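Local atomic coordinates of peptidase S9 prolyl oligopeptidase catalytic domain-containing protein (Pyrococcus horikoshii, PDB entry 4HXF), a protein that probably acts as a serine peptidase of the prolyl oligopeptidase family, an acylaminoacyl peptidase that assembles into a self-compartmentalizing hexamer. Residues S174-S186 against F219-L231. Numbering follows the deposited sequence.
Sequences SSGIWHGDSIVVS and FYAIDSDGERILL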
# COMPACT_ATOMS: atom_id res chain seq x y z
N SER A 174 4.86 -6.45 -40.41
CA SER A 174 6.06 -6.12 -41.12
C SER A 174 7.26 -6.49 -40.30
O SER A 174 7.23 -6.67 -39.05
CB SER A 174 6.09 -4.66 -41.54
OG SER A 174 4.98 -4.32 -42.43
N SER A 175 8.37 -6.68 -40.97
CA SER A 175 9.62 -7.01 -40.30
C SER A 175 10.78 -6.20 -40.91
O SER A 175 10.67 -5.61 -41.98
CB SER A 175 9.92 -8.52 -40.31
OG SER A 175 10.12 -8.91 -41.60
N GLY A 176 11.92 -6.14 -40.23
CA GLY A 176 13.08 -5.37 -40.66
C GLY A 176 14.34 -5.92 -40.15
O GLY A 176 14.38 -6.37 -39.05
N ILE A 177 15.37 -5.85 -40.99
CA ILE A 177 16.73 -6.19 -40.65
C ILE A 177 17.69 -5.10 -41.10
O ILE A 177 17.46 -4.40 -42.10
CB ILE A 177 17.18 -7.56 -41.19
CG1 ILE A 177 17.10 -7.58 -42.72
CG2 ILE A 177 16.29 -8.68 -40.62
CD1 ILE A 177 17.90 -8.68 -43.36
N TRP A 178 18.84 -5.03 -40.46
CA TRP A 178 19.92 -4.26 -41.02
C TRP A 178 20.53 -4.86 -42.28
O TRP A 178 20.71 -6.05 -42.39
CB TRP A 178 21.06 -4.08 -40.03
CG TRP A 178 20.79 -3.15 -38.84
CD1 TRP A 178 20.66 -3.51 -37.54
CD2 TRP A 178 20.69 -1.72 -38.89
NE1 TRP A 178 20.54 -2.46 -36.75
CE2 TRP A 178 20.51 -1.32 -37.48
CE3 TRP A 178 20.64 -0.76 -39.89
CZ2 TRP A 178 20.32 -0.03 -37.12
CZ3 TRP A 178 20.52 0.58 -39.52
CH2 TRP A 178 20.33 0.93 -38.16
N HIS A 179 20.92 -3.97 -43.20
CA HIS A 179 21.73 -4.34 -44.34
C HIS A 179 22.76 -3.23 -44.48
O HIS A 179 22.54 -2.20 -45.14
CB HIS A 179 20.88 -4.52 -45.59
CG HIS A 179 21.70 -4.94 -46.81
ND1 HIS A 179 22.39 -6.09 -46.85
CD2 HIS A 179 21.86 -4.32 -48.08
CE1 HIS A 179 23.07 -6.16 -48.03
NE2 HIS A 179 22.72 -5.08 -48.79
N GLY A 180 23.87 -3.43 -43.78
CA GLY A 180 24.89 -2.38 -43.68
C GLY A 180 24.25 -1.20 -42.95
O GLY A 180 23.68 -1.39 -41.84
N ASP A 181 24.22 -0.01 -43.56
CA ASP A 181 23.57 1.21 -43.00
C ASP A 181 22.14 1.46 -43.44
O ASP A 181 21.50 2.46 -43.04
CB ASP A 181 24.41 2.49 -43.28
CG ASP A 181 25.58 2.60 -42.36
OD1 ASP A 181 25.49 2.09 -41.22
OD2 ASP A 181 26.62 3.03 -42.87
N SER A 182 21.61 0.51 -44.24
CA SER A 182 20.20 0.50 -44.60
C SER A 182 19.42 -0.50 -43.85
O SER A 182 19.97 -1.31 -43.11
CB SER A 182 20.09 0.20 -46.14
OG SER A 182 20.85 1.17 -46.86
N ILE A 183 18.10 -0.39 -43.92
CA ILE A 183 17.24 -1.33 -43.33
C ILE A 183 16.37 -2.01 -44.44
O ILE A 183 15.82 -1.32 -45.30
CB ILE A 183 16.28 -0.68 -42.31
CG1 ILE A 183 17.09 -0.01 -41.16
CG2 ILE A 183 15.29 -1.67 -41.73
CD1 ILE A 183 16.23 0.92 -40.32
N VAL A 184 16.37 -3.35 -44.46
CA VAL A 184 15.51 -4.12 -45.41
C VAL A 184 14.20 -4.38 -44.71
O VAL A 184 14.14 -5.00 -43.60
CB VAL A 184 16.15 -5.43 -45.88
CG1 VAL A 184 15.31 -6.07 -46.98
CG2 VAL A 184 17.53 -5.20 -46.44
N VAL A 185 13.15 -3.89 -45.30
CA VAL A 185 11.83 -3.90 -44.71
C VAL A 185 10.89 -4.80 -45.47
O VAL A 185 10.70 -4.56 -46.66
CB VAL A 185 11.20 -2.50 -44.54
CG1 VAL A 185 9.81 -2.49 -43.87
CG2 VAL A 185 12.24 -1.54 -43.74
N SER A 186 10.31 -5.81 -44.83
CA SER A 186 9.40 -6.77 -45.51
C SER A 186 7.98 -6.52 -45.02
O SER A 186 7.75 -6.54 -43.78
CB SER A 186 9.84 -8.23 -45.25
OG SER A 186 11.20 -8.43 -45.64
N PHE A 219 8.87 -14.41 -50.61
CA PHE A 219 9.94 -14.47 -49.62
C PHE A 219 10.06 -13.18 -48.89
O PHE A 219 9.51 -12.16 -49.34
CB PHE A 219 11.27 -14.91 -50.19
CG PHE A 219 11.72 -14.31 -51.52
CD1 PHE A 219 12.36 -15.16 -52.45
CD2 PHE A 219 11.78 -12.96 -51.73
CE1 PHE A 219 12.90 -14.60 -53.63
CE2 PHE A 219 12.27 -12.40 -52.94
CZ PHE A 219 12.82 -13.23 -53.86
N TYR A 220 10.68 -13.22 -47.71
CA TYR A 220 10.98 -12.00 -46.96
C TYR A 220 12.43 -12.06 -46.52
O TYR A 220 13.08 -13.12 -46.58
CB TYR A 220 9.96 -11.81 -45.78
CG TYR A 220 9.98 -12.94 -44.78
CD1 TYR A 220 9.22 -14.09 -44.98
CD2 TYR A 220 10.67 -12.83 -43.58
CE1 TYR A 220 9.12 -15.11 -44.05
CE2 TYR A 220 10.62 -13.91 -42.65
CZ TYR A 220 9.90 -15.03 -42.93
OH TYR A 220 9.80 -16.12 -42.04
N ALA A 221 12.99 -10.93 -46.09
CA ALA A 221 14.43 -10.87 -45.76
C ALA A 221 14.61 -11.37 -44.28
O ALA A 221 13.85 -11.00 -43.35
CB ALA A 221 14.96 -9.43 -45.94
N ILE A 222 15.54 -12.26 -44.08
CA ILE A 222 15.84 -12.82 -42.78
C ILE A 222 17.23 -12.47 -42.24
O ILE A 222 17.39 -12.54 -40.99
CB ILE A 222 15.60 -14.36 -42.76
CG1 ILE A 222 16.40 -15.14 -43.75
CG2 ILE A 222 14.05 -14.62 -42.83
CD1 ILE A 222 16.56 -16.63 -43.50
N ASP A 223 18.20 -12.15 -43.11
CA ASP A 223 19.55 -11.86 -42.66
C ASP A 223 20.33 -11.12 -43.71
O ASP A 223 19.87 -10.99 -44.83
CB ASP A 223 20.21 -13.21 -42.22
CG ASP A 223 21.36 -13.03 -41.18
OD1 ASP A 223 21.55 -11.89 -40.68
OD2 ASP A 223 22.04 -14.04 -40.94
N SER A 224 21.48 -10.59 -43.33
CA SER A 224 22.40 -9.93 -44.17
C SER A 224 23.78 -10.05 -43.63
O SER A 224 24.02 -10.05 -42.39
CB SER A 224 21.97 -8.46 -44.29
OG SER A 224 23.01 -7.66 -44.91
N ASP A 225 24.72 -10.09 -44.53
CA ASP A 225 26.14 -9.95 -44.12
C ASP A 225 26.74 -8.61 -44.56
O ASP A 225 27.97 -8.50 -44.60
CB ASP A 225 26.94 -11.10 -44.68
CG ASP A 225 27.07 -11.08 -46.14
OD1 ASP A 225 26.72 -10.12 -46.82
OD2 ASP A 225 27.52 -12.18 -46.62
N GLY A 226 25.90 -7.65 -44.96
CA GLY A 226 26.33 -6.30 -45.36
C GLY A 226 26.49 -6.17 -46.86
O GLY A 226 26.39 -5.08 -47.44
N GLU A 227 26.67 -7.30 -47.54
CA GLU A 227 26.79 -7.33 -49.01
C GLU A 227 25.64 -8.10 -49.68
O GLU A 227 25.13 -7.73 -50.71
CB GLU A 227 28.13 -8.02 -49.40
CG GLU A 227 29.43 -7.30 -48.92
CD GLU A 227 29.53 -5.85 -49.42
OE1 GLU A 227 29.05 -5.57 -50.55
OE2 GLU A 227 30.06 -4.98 -48.67
N ARG A 228 25.24 -9.19 -49.05
CA ARG A 228 24.20 -10.01 -49.58
C ARG A 228 23.05 -10.10 -48.56
O ARG A 228 23.28 -10.26 -47.33
CB ARG A 228 24.76 -11.44 -49.78
CG ARG A 228 25.79 -11.66 -50.90
CD ARG A 228 26.68 -12.85 -50.53
NE ARG A 228 27.68 -12.47 -49.50
CZ ARG A 228 28.86 -11.88 -49.76
NH1 ARG A 228 29.24 -11.60 -50.98
NH2 ARG A 228 29.68 -11.55 -48.78
N ILE A 229 21.84 -10.13 -49.09
CA ILE A 229 20.65 -10.32 -48.27
C ILE A 229 20.20 -11.76 -48.39
O ILE A 229 20.12 -12.31 -49.49
CB ILE A 229 19.52 -9.42 -48.70
CG1 ILE A 229 19.93 -7.94 -48.64
CG2 ILE A 229 18.21 -9.68 -47.87
CD1 ILE A 229 18.95 -6.93 -49.26
N LEU A 230 19.87 -12.38 -47.24
CA LEU A 230 19.30 -13.72 -47.23
C LEU A 230 17.79 -13.67 -47.15
O LEU A 230 17.21 -13.00 -46.28
CB LEU A 230 19.87 -14.44 -45.99
CG LEU A 230 19.66 -15.96 -45.90
CD1 LEU A 230 20.31 -16.82 -47.02
CD2 LEU A 230 20.05 -16.47 -44.47
N LEU A 231 17.17 -14.36 -48.08
CA LEU A 231 15.74 -14.35 -48.28
C LEU A 231 15.18 -15.75 -47.98
O LEU A 231 15.84 -16.76 -48.33
CB LEU A 231 15.42 -13.95 -49.75
CG LEU A 231 15.87 -12.53 -50.22
CD1 LEU A 231 15.72 -12.43 -51.78
CD2 LEU A 231 15.05 -11.44 -49.51
O HOH W 1 12.76 -9.38 -41.73
O HOH W 2 23.98 -4.79 -51.28
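His179 and Ser224 join two successive blades of the beta-propeller, each at the end of the first strand of its own four-stranded sheet, where the chain turns into the second, and they illustrate how adjacent blades meet: apolar side chains fill the middle, and polar side chains bind at the ends. Strands 175-179 and 219-224, the first of each blade, run in similar directions, their short axes 22° apart. The imidazole of His179 reaches across to the neighbouring blade because its chi1 of -179° carries CG away from the backbone N, and ND1 lies 2.6 Å from Ser224 OG in a short hydrogen bond. The same hydroxyl oxygen takes the N-H of Gly226, closing an ST turn, so the histidine is tied to the very atom that shapes the opposing turn. The side chains of Ile229 and His179 cross at about a right angle, CG1 of the isoleucine lying over one ring face, toward its rim, 3.7 Å from the centroid, a CH-pi contact. At the edge of the ring, a water 2.8 Å from NE2 donates to the carbonyl O of Glu227. With an alanine here in place of His179, Ser224 OG would probably lose its partner across the interface, the water its bond to NE2, and a gap would open over Ile229 CG1. Farther along, Val184 points both branches at the other blade: CG1 packs 3.5 Å from Ala221 CB, while CG2 meets Ile229 CD1 tip to tip. Ile177 rests its CD1 against the carbonyl of Asp223, 3.4 Å from the O, and also touches Ala221 CB. Beyond it the interface turns polar again, with a water linking Ser175 OG to the carbonyl O of Ala221. Ser186, its OG beside its own backbone N (chi1 -56°), takes the N-H of Ala221 at 3.1 Å in an almost straight bond.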